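Local structure of fructose-2,6-bisphosphatase TIGAR B (Danio rerio, 3E9E) at residues L6-A11 / A178-H183; Q23-D28 / L86-G91; I224-R229 / A236-G241. The protein probably hydrolyses fructose-2,6-bisphosphate, and fructose-1,6-bisphosphate as well, so lowering the signal that drives glycolysis and turning sugar flux toward the pentose phosphate pathway. The protein carries 1 engineered substitution. All coordinates share one frame; numbering follows the deposited sequence.

Interaction 1: residues L6-A11 / A178-H183. Engineered in segment 6-11: Ala11 (natural residue His). With PO4 (phosphate ion), chain C.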
loop_
_atom_site.group_PDB
_atom_site.type_symbol
_atom_site.label_atom_id
_atom_site.label_comp_id
_atom_site.label_asym_id
_atom_site.label_seq_id
_atom_site.Cartn_x
_atom_site.Cartn_y
_atom_site.Cartn_z
ATOM N N LEU A 6 -5.129 5.348 7.411
ATOM C CA LEU A 6 -4.946 4.381 6.347
ATOM C C LEU A 6 -3.727 3.552 6.708
ATOM O O LEU A 6 -2.620 4.088 6.825
ATOM C CB LEU A 6 -4.692 5.095 5.018
ATOM C CG LEU A 6 -4.482 4.160 3.808
ATOM C CD1 LEU A 6 -5.738 3.336 3.482
ATOM C CD2 LEU A 6 -4.059 5.003 2.609
ATOM N N THR A 7 -3.925 2.257 6.896
ATOM C CA THR A 7 -2.809 1.357 7.075
ATOM C C THR A 7 -2.590 0.667 5.731
ATOM O O THR A 7 -3.551 0.165 5.138
ATOM C CB THR A 7 -3.128 0.318 8.178
ATOM O OG1 THR A 7 -3.184 0.986 9.449
ATOM C CG2 THR A 7 -2.078 -0.797 8.217
ATOM N N ILE A 8 -1.332 0.638 5.272
ATOM C CA ILE A 8 -0.956 0.064 3.976
ATOM C C ILE A 8 -0.035 -1.125 4.192
ATOM O O ILE A 8 0.988 -1.012 4.896
ATOM C CB ILE A 8 -0.231 1.070 3.071
ATOM C CG1 ILE A 8 -1.017 2.385 2.957
ATOM C CG2 ILE A 8 -0.041 0.464 1.615
ATOM C CD1 ILE A 8 -0.237 3.504 2.238
ATOM N N VAL A 9 -0.401 -2.271 3.604
ATOM C CA VAL A 9 0.373 -3.482 3.809
ATOM C C VAL A 9 0.748 -4.066 2.442
ATOM O O VAL A 9 -0.091 -4.186 1.550
ATOM C CB VAL A 9 -0.393 -4.518 4.666
ATOM C CG1 VAL A 9 0.452 -5.804 4.882
ATOM C CG2 VAL A 9 -0.854 -3.889 6.065
ATOM N N ARG A 10 2.006 -4.430 2.279
ATOM C CA ARG A 10 2.420 -5.136 1.064
ATOM C C ARG A 10 2.071 -6.616 1.162
ATOM O O ARG A 10 2.221 -7.224 2.220
ATOM C CB ARG A 10 3.922 -4.971 0.851
ATOM C CG ARG A 10 4.434 -5.672 -0.450
ATOM C CD ARG A 10 5.946 -5.586 -0.558
ATOM N NE ARG A 10 6.395 -6.349 -1.721
ATOM C CZ ARG A 10 7.621 -6.838 -1.888
ATOM N NH1 ARG A 10 8.578 -6.633 -0.975
ATOM N NH2 ARG A 10 7.885 -7.539 -2.986
ATOM N N ALA A 11 1.616 -7.213 0.057
ATOM C CA ALA A 11 1.399 -8.676 0.009
ATOM C C ALA A 11 2.538 -9.493 0.625
ATOM O O ALA A 11 3.695 -9.069 0.629
ATOM C CB ALA A 11 1.149 -9.146 -1.441
ATOM N N ALA A 178 -9.074 2.758 7.434
ATOM C CA ALA A 178 -9.036 1.917 6.243
ATOM C C ALA A 178 -7.757 1.066 6.175
ATOM O O ALA A 178 -6.659 1.515 6.538
ATOM C CB ALA A 178 -9.176 2.776 4.948
ATOM N N LEU A 179 -7.909 -0.157 5.682
ATOM C CA LEU A 179 -6.760 -1.005 5.348
ATOM C C LEU A 179 -6.607 -1.080 3.823
ATOM O O LEU A 179 -7.591 -1.338 3.110
ATOM C CB LEU A 179 -6.955 -2.419 5.911
ATOM C CG LEU A 179 -5.951 -3.517 5.530
ATOM C CD1 LEU A 179 -4.549 -3.138 6.029
ATOM C CD2 LEU A 179 -6.367 -4.924 6.077
ATOM N N MET A 180 -5.377 -0.909 3.339
ATOM C CA MET A 180 -5.063 -1.030 1.913
ATOM C C MET A 180 -4.019 -2.149 1.759
ATOM O O MET A 180 -2.951 -2.089 2.393
ATOM C CB MET A 180 -4.507 0.311 1.408
ATOM C CG MET A 180 -4.023 0.313 -0.054
ATOM S SD MET A 180 -3.123 1.812 -0.531
ATOM C CE MET A 180 -4.106 3.153 0.068
ATOM N N VAL A 181 -4.320 -3.182 0.964
ATOM C CA VAL A 181 -3.326 -4.245 0.739
ATOM C C VAL A 181 -2.921 -4.274 -0.732
ATOM O O VAL A 181 -3.767 -4.439 -1.605
ATOM C CB VAL A 181 -3.810 -5.627 1.220
ATOM C CG1 VAL A 181 -2.731 -6.719 0.979
ATOM C CG2 VAL A 181 -4.162 -5.564 2.717
ATOM N N SER A 182 -1.629 -4.081 -0.993
ATOM C CA SER A 182 -1.149 -3.869 -2.349
ATOM C C SER A 182 0.239 -4.495 -2.498
ATOM O O SER A 182 0.544 -5.514 -1.860
ATOM C CB SER A 182 -1.149 -2.373 -2.713
ATOM O OG SER A 182 -0.801 -2.168 -4.081
ATOM N N HIS A 183 1.064 -3.881 -3.333
ATOM C CA HIS A 183 2.301 -4.491 -3.822
ATOM C C HIS A 183 3.450 -3.510 -3.726
ATOM O O HIS A 183 3.226 -2.301 -3.688
ATOM C CB HIS A 183 2.088 -4.940 -5.274
ATOM C CG HIS A 183 0.932 -5.868 -5.415
ATOM N ND1 HIS A 183 1.041 -7.217 -5.160
ATOM C CD2 HIS A 183 -0.377 -5.633 -5.674
ATOM C CE1 HIS A 183 -0.146 -7.783 -5.291
ATOM N NE2 HIS A 183 -1.021 -6.847 -5.621
HETATM P P PO4 C . 4.787 -7.844 -4.859
HETATM O O1 PO4 C . 4.231 -7.355 -6.184
HETATM O O2 PO4 C . 4.826 -6.652 -3.903
HETATM O O3 PO4 C . 3.913 -8.928 -4.297
HETATM O O4 PO4 C . 6.173 -8.386 -5.140
#
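Arg10 and His183 close on one phosphate ion at the carboxyl ends of two parallel strands, the catalytic edge of the histidine phosphatase α/β fold. The arginine reaches it stretched out: CG stands anti to the backbone N (chi1 -179°) and the chain stays extended to NE, which brings the guanidinium edge to the ion. Arg10 NE donates almost straight to phosphate O2 at 2.7 Å, and NH2 of Arg10 holds phosphate O4 at 2.9 Å. A leucine in place of Arg10 would remove both donors and would probably leave the anion without its two-pronged grip. His183, inferred to stabilise the transition state, adds only weak bonds from ND1 to O1 and O3; its NE2 is held by Ser57, while Arg61 and the backbone of Gly184 bind the phosphate too. Ala11 is an engineered replacement for the histidine that carries the phosphoryl group; its CB stops 4.0 Å from phosphate O3.

Behind this site the strands 6-10 and 178-182 run side by side, their short axes 20° apart, joined by alternating backbone bonds from Thr7 to Ala11. Beta-branched Val9 and Val181 suit extended chain, and with Thr7 and Leu179 they occupy one face. On the other, Met180 bends at chi3 against Phe132 and Phe135 of helix 125-147, lying alongside Ile8. The last bond of the series lies next to the active site: Ala11 N donates to Ser182 O at 2.8 Å, while Ser182 OG bonds to Leu87 O.

Interaction 2: residues Q23-D28 / L86-G91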
loop_
_atom_site.group_PDB
_atom_site.type_symbol
_atom_site.label_atom_id
_atom_site.label_comp_id
_atom_site.label_asym_id
_atom_site.label_seq_id
_atom_site.Cartn_x
_atom_site.Cartn_y
_atom_site.Cartn_z
ATOM N N GLN A 23 7.424 -9.957 -10.744
ATOM C CA GLN A 23 6.074 -10.535 -10.785
ATOM C C GLN A 23 5.044 -9.702 -11.539
ATOM O O GLN A 23 4.378 -10.195 -12.474
ATOM C CB GLN A 23 5.594 -10.913 -9.377
ATOM C CG GLN A 23 6.351 -12.133 -8.873
ATOM C CD GLN A 23 5.845 -12.680 -7.565
ATOM O OE1 GLN A 23 4.775 -13.269 -7.494
ATOM N NE2 GLN A 23 6.632 -12.508 -6.519
ATOM N N GLY A 24 4.929 -8.447 -11.129
ATOM C CA GLY A 24 4.025 -7.497 -11.719
ATOM C C GLY A 24 2.603 -8.001 -11.706
ATOM O O GLY A 24 2.162 -8.613 -10.740
ATOM N N GLN A 25 1.879 -7.730 -12.782
ATOM C CA GLN A 25 0.472 -8.082 -12.827
ATOM C C GLN A 25 0.280 -9.444 -13.489
ATOM O O GLN A 25 -0.722 -10.110 -13.240
ATOM C CB GLN A 25 -0.328 -7.037 -13.601
ATOM C CG GLN A 25 -0.297 -5.640 -13.018
ATOM C CD GLN A 25 -1.284 -4.731 -13.711
ATOM O OE1 GLN A 25 -2.272 -5.204 -14.276
ATOM N NE2 GLN A 25 -1.027 -3.435 -13.687
ATOM N N GLY A 26 1.254 -9.836 -14.312
ATOM C CA GLY A 26 1.161 -11.034 -15.162
ATOM C C GLY A 26 1.534 -12.336 -14.473
ATOM O O GLY A 26 1.089 -13.398 -14.891
ATOM N N ILE A 27 2.368 -12.273 -13.430
ATOM C CA ILE A 27 2.572 -13.432 -12.552
ATOM C C ILE A 27 1.587 -13.343 -11.389
ATOM O O ILE A 27 1.789 -12.552 -10.455
ATOM C CB ILE A 27 4.011 -13.522 -11.999
ATOM C CG1 ILE A 27 5.063 -13.259 -13.089
ATOM C CG2 ILE A 27 4.225 -14.854 -11.290
ATOM C CD1 ILE A 27 5.185 -14.318 -14.101
ATOM N N ASP A 28 0.519 -14.133 -11.459
ATOM C CA ASP A 28 -0.547 -14.073 -10.471
ATOM C C ASP A 28 -0.734 -15.410 -9.754
ATOM O O ASP A 28 -1.635 -16.183 -10.100
ATOM C CB ASP A 28 -1.866 -13.630 -11.117
ATOM C CG ASP A 28 -2.942 -13.270 -10.080
ATOM O OD1 ASP A 28 -2.613 -13.142 -8.875
ATOM O OD2 ASP A 28 -4.118 -13.096 -10.473
ATOM N N LEU A 86 -7.333 -1.031 -9.272
ATOM C CA LEU A 86 -6.429 0.134 -9.156
ATOM C C LEU A 86 -5.231 -0.107 -8.223
ATOM O O LEU A 86 -4.239 0.616 -8.291
ATOM C CB LEU A 86 -7.193 1.410 -8.753
ATOM C CG LEU A 86 -8.205 1.953 -9.780
ATOM C CD1 LEU A 86 -9.071 3.060 -9.175
ATOM C CD2 LEU A 86 -7.493 2.475 -11.009
ATOM N N LEU A 87 -5.320 -1.132 -7.372
ATOM C CA LEU A 87 -4.250 -1.444 -6.420
ATOM C C LEU A 87 -3.272 -2.511 -6.926
ATOM O O LEU A 87 -2.298 -2.869 -6.232
ATOM C CB LEU A 87 -4.844 -1.836 -5.059
ATOM C CG LEU A 87 -5.569 -0.739 -4.273
ATOM C CD1 LEU A 87 -6.322 -1.351 -3.039
ATOM C CD2 LEU A 87 -4.653 0.424 -3.836
ATOM N N ARG A 88 -3.520 -3.017 -8.138
ATOM C CA ARG A 88 -2.624 -4.011 -8.727
ATOM C C ARG A 88 -1.200 -3.495 -8.812
ATOM O O ARG A 88 -0.967 -2.304 -9.020
ATOM C CB ARG A 88 -3.119 -4.433 -10.116
ATOM C CG ARG A 88 -4.394 -5.279 -10.063
ATOM C CD ARG A 88 -5.064 -5.372 -11.454
ATOM N NE ARG A 88 -4.354 -6.316 -12.323
ATOM C CZ ARG A 88 -4.519 -7.638 -12.273
ATOM N NH1 ARG A 88 -5.339 -8.180 -11.375
ATOM N NH2 ARG A 88 -3.844 -8.421 -13.098
ATOM N N GLU A 89 -0.247 -4.405 -8.660
ATOM C CA GLU A 89 1.164 -4.086 -8.876
ATOM C C GLU A 89 1.384 -3.422 -10.235
ATOM O O GLU A 89 0.607 -3.629 -11.168
ATOM C CB GLU A 89 2.031 -5.349 -8.786
ATOM C CG GLU A 89 3.526 -5.049 -8.958
ATOM C CD GLU A 89 4.054 -4.084 -7.893
ATOM O OE1 GLU A 89 3.537 -2.947 -7.767
ATOM O OE2 GLU A 89 4.986 -4.485 -7.176
ATOM N N ARG A 90 2.422 -2.595 -10.316
ATOM C CA ARG A 90 2.905 -2.064 -11.582
ATOM C C ARG A 90 3.087 -3.205 -12.589
ATOM O O ARG A 90 3.628 -4.260 -12.250
ATOM C CB ARG A 90 4.229 -1.324 -11.375
ATOM C CG ARG A 90 4.837 -0.802 -12.677
ATOM C CD ARG A 90 5.992 0.141 -12.416
ATOM N NE ARG A 90 6.402 0.804 -13.652
ATOM C CZ ARG A 90 7.523 1.513 -13.800
ATOM N NH1 ARG A 90 8.373 1.658 -12.776
ATOM N NH2 ARG A 90 7.804 2.074 -14.979
ATOM N N GLY A 91 2.608 -3.009 -13.813
ATOM C CA GLY A 91 2.847 -3.990 -14.864
ATOM C C GLY A 91 4.237 -3.800 -15.431
ATOM O O GLY A 91 4.621 -2.683 -15.746
HETATM O O HOH W 1 -2.738 -11.432 -14.116
#
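Gln25 lays its side chain across Arg88 at about a right angle. Its CB sits 3.8 Å from Arg88 NH2. CG lies anti to the carbonyl carbon (chi1 -61°) and the chain runs on extended, carrying the amide along the backbone of 88-91. At the tip Gln25 OE1 accepts from Arg88 NE at 3.1 Å, a nearly linear bond. The oxygen lies in the guanidinium plane, yet the donor stands well above the amide's own carbonyl plane, and the two flat groups are turned 81° apart. NE2, the other branch, leans toward Glu89 O in a bond that is weak and of doubtful geometry, the position of Glu89 O being uncertain. Glutamine suits the place because its long, extended chain carries an acceptor to Arg88 NE.

Arg88 folds back at chi3, and its NH2 reaches a water, by a weak bond, that itself donates to Gln25 O at 2.6 Å. Its NH1 turns to Asn58, so the guanidinium links both loops to a third one.

Next to this pair, Glu89 rests its CG on Gly24 CA at 3.7 Å. Gly24 has a positive phi (56°), and a CB there would press on Arg90 O, which makes glycine the natural residue. The carboxylate of Glu89 bends away at chi2: OE1 takes the N-H of Arg90 at 2.8 Å and that of Phe186, and OE2 takes that of Ala185. These bonds fix its rotation beside His183 and the bound phosphate, an arrangement consistent with the proton donor/acceptor site of the histidine phosphatase family.

Interaction 3: residues I224-R229 / A236-G241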
loop_
_atom_site.group_PDB
_atom_site.type_symbol
_atom_site.label_atom_id
_atom_site.label_comp_id
_atom_site.label_asym_id
_atom_site.label_seq_id
_atom_site.Cartn_x
_atom_site.Cartn_y
_atom_site.Cartn_z
ATOM N N ILE A 224 -2.365 9.416 8.196
ATOM C CA ILE A 224 -3.642 9.933 8.669
ATOM C C ILE A 224 -4.121 11.001 7.674
ATOM O O ILE A 224 -3.377 11.936 7.333
ATOM C CB ILE A 224 -3.548 10.594 10.092
ATOM C CG1 ILE A 224 -2.855 9.678 11.123
ATOM C CG2 ILE A 224 -4.923 10.995 10.583
ATOM C CD1 ILE A 224 -3.414 8.223 11.180
ATOM N N PHE A 225 -5.355 10.869 7.222
ATOM C CA PHE A 225 -5.899 11.828 6.276
ATOM C C PHE A 225 -6.971 12.661 6.942
ATOM O O PHE A 225 -7.828 12.125 7.655
ATOM C CB PHE A 225 -6.539 11.109 5.097
ATOM C CG PHE A 225 -5.552 10.480 4.159
ATOM C CD1 PHE A 225 -5.159 11.143 2.991
ATOM C CD2 PHE A 225 -5.019 9.220 4.432
ATOM C CE1 PHE A 225 -4.269 10.540 2.109
ATOM C CE2 PHE A 225 -4.116 8.627 3.551
ATOM C CZ PHE A 225 -3.738 9.285 2.397
ATOM N N THR A 226 -6.938 13.965 6.681
ATOM C CA THR A 226 -8.067 14.832 7.011
ATOM C C THR A 226 -8.620 15.356 5.690
ATOM O O THR A 226 -7.863 15.907 4.891
ATOM C CB THR A 226 -7.651 15.994 7.922
ATOM O OG1 THR A 226 -7.022 15.461 9.092
ATOM C CG2 THR A 226 -8.884 16.806 8.366
ATOM N N ILE A 227 -9.922 15.157 5.466
ATOM C CA ILE A 227 -10.596 15.578 4.226
ATOM C C ILE A 227 -11.908 16.336 4.487
ATOM O O ILE A 227 -12.541 16.165 5.535
ATOM C CB ILE A 227 -10.879 14.391 3.271
ATOM C CG1 ILE A 227 -11.911 13.429 3.875
ATOM C CG2 ILE A 227 -9.578 13.638 2.893
ATOM C CD1 ILE A 227 -12.402 12.339 2.896
ATOM N N HIS A 228 -12.299 17.176 3.529
ATOM C CA HIS A 228 -13.594 17.847 3.577
ATOM C C HIS A 228 -14.059 18.255 2.191
ATOM O O HIS A 228 -13.337 18.077 1.199
ATOM C CB HIS A 228 -13.545 19.056 4.522
ATOM C CG HIS A 228 -12.984 20.295 3.903
ATOM N ND1 HIS A 228 -11.970 20.275 2.965
ATOM C CD2 HIS A 228 -13.290 21.599 4.098
ATOM C CE1 HIS A 228 -11.685 21.512 2.599
ATOM N NE2 HIS A 228 -12.470 22.336 3.272
ATOM N N ARG A 229 -15.270 18.798 2.125
ATOM C CA ARG A 229 -15.810 19.287 0.865
ATOM C C ARG A 229 -15.402 20.731 0.618
ATOM O O ARG A 229 -15.763 21.637 1.371
ATOM C CB ARG A 229 -17.327 19.106 0.791
ATOM C CG ARG A 229 -17.731 17.668 0.558
ATOM C CD ARG A 229 -19.011 17.541 -0.264
ATOM N NE ARG A 229 -19.277 16.134 -0.568
ATOM C CZ ARG A 229 -18.949 15.522 -1.707
ATOM N NH1 ARG A 229 -18.358 16.192 -2.688
ATOM N NH2 ARG A 229 -19.223 14.232 -1.869
ATOM N N ALA A 236 -7.978 16.681 0.561
ATOM C CA ALA A 236 -7.288 16.505 1.829
ATOM C C ALA A 236 -6.828 17.871 2.324
ATOM O O ALA A 236 -6.186 18.601 1.592
ATOM C CB ALA A 236 -6.108 15.541 1.676
ATOM N N THR A 237 -7.188 18.230 3.552
ATOM C CA THR A 237 -6.618 19.427 4.159
ATOM C C THR A 237 -5.328 19.096 4.907
ATOM O O THR A 237 -4.522 19.982 5.197
ATOM C CB THR A 237 -7.588 20.116 5.120
ATOM O OG1 THR A 237 -8.012 19.181 6.111
ATOM C CG2 THR A 237 -8.793 20.665 4.367
ATOM N N ARG A 238 -5.131 17.814 5.217
ATOM C CA ARG A 238 -3.895 17.381 5.861
ATOM C C ARG A 238 -3.651 15.894 5.607
ATOM O O ARG A 238 -4.568 15.066 5.698
ATOM C CB ARG A 238 -3.951 17.654 7.368
ATOM C CG ARG A 238 -2.666 17.311 8.113
ATOM C CD ARG A 238 -2.929 16.939 9.602
ATOM N NE ARG A 238 -1.717 17.185 10.364
ATOM C CZ ARG A 238 -1.537 18.212 11.179
ATOM N NH1 ARG A 238 -2.532 19.070 11.391
ATOM N NH2 ARG A 238 -0.371 18.376 11.795
ATOM N N ILE A 239 -2.411 15.577 5.266
ATOM C CA ILE A 239 -1.968 14.203 5.217
ATOM C C ILE A 239 -0.764 14.082 6.149
ATOM O O ILE A 239 0.229 14.806 5.985
ATOM C CB ILE A 239 -1.574 13.801 3.776
ATOM C CG1 ILE A 239 -2.736 14.058 2.820
ATOM C CG2 ILE A 239 -1.177 12.322 3.723
ATOM C CD1 ILE A 239 -2.366 13.947 1.347
ATOM N N GLN A 240 -0.857 13.171 7.114
ATOM C CA GLN A 240 0.185 13.012 8.129
ATOM C C GLN A 240 0.745 11.591 8.060
ATOM O O GLN A 240 0.021 10.616 8.290
ATOM C CB GLN A 240 -0.382 13.301 9.519
ATOM C CG GLN A 240 0.563 13.001 10.671
ATOM C CD GLN A 240 1.626 14.074 10.858
ATOM O OE1 GLN A 240 1.308 15.240 11.097
ATOM N NE2 GLN A 240 2.896 13.687 10.734
ATOM N N GLY A 241 2.029 11.493 7.723
ATOM C CA GLY A 241 2.764 10.237 7.797
ATOM C C GLY A 241 2.923 9.837 9.244
ATOM O O GLY A 241 3.060 10.709 10.107
#
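The Phe225 ring carries Ile239 on one face: CG2 makes a CH-pi contact 4.3 Å from the ring centroid and offset toward the rim, while CG1 of Ile239 meets ring atom CD1 at 3.8 Å. The ring of Phe4 also meets that of Phe225, the two planes nearly parallel. The His228 imidazole comes obliquely against Thr237, whose CG2 lies 3.5 Å from His228 CE1. This contact helps bury His228 ND1, which has no hydrogen-bonding partner in the model.

The two strands form an antiparallel hairpin. Ile224 and Gln240 make a hydrogen-bonded pair, with Ile224 N to Gln240 O at 2.7 Å, and Thr226 N donates almost straight to Arg238 O. Then the register slips by one in a classic beta bulge, where Thr237 and Arg238 both face Thr226. Thr226 O takes the N-H of Thr237 at 2.8 Å and, more weakly, that of Arg238. With OG1 of Thr237 between its backbone N and carbonyl carbon (chi1 56°), the hydroxyl adds a weak third bond to this oxygen.

Threonines and an arginine suit the more exposed end at the bulge, whereas Phe225, Ile227, Ala236 and Ile239 form an apolar face. Helix 125-147 covers much of it, with Leu136 against Phe225 and Phe140 against Ile227 and Ala236. Strand 3-10 flanks 224-229, leaving 233-246 outermost in the sheet.

In the fold
From the N terminus, strand 3-10 leads to Ala11 at the active site, and the loop holding 23-28 follows before helix 33-45. Interaction 2 closes when the chain, after strand 81-83, brings 86-91 back to that loop. It is nested inside the much longer loop closed by interaction 1, where 178-183 pairs with 6-11 in the sheet. The two also touch where Met180 packs on Leu87. Interaction 3 comes afterward in series, a short hairpin closed within the last two strands. It shares the sheet with interaction 1, since strands 3-10 and 220-230 are neighbours and Leu6 touches Phe225. Interactions 2 and 3 lie on opposite sides of the chain's centre, about 28 Å apart between centres.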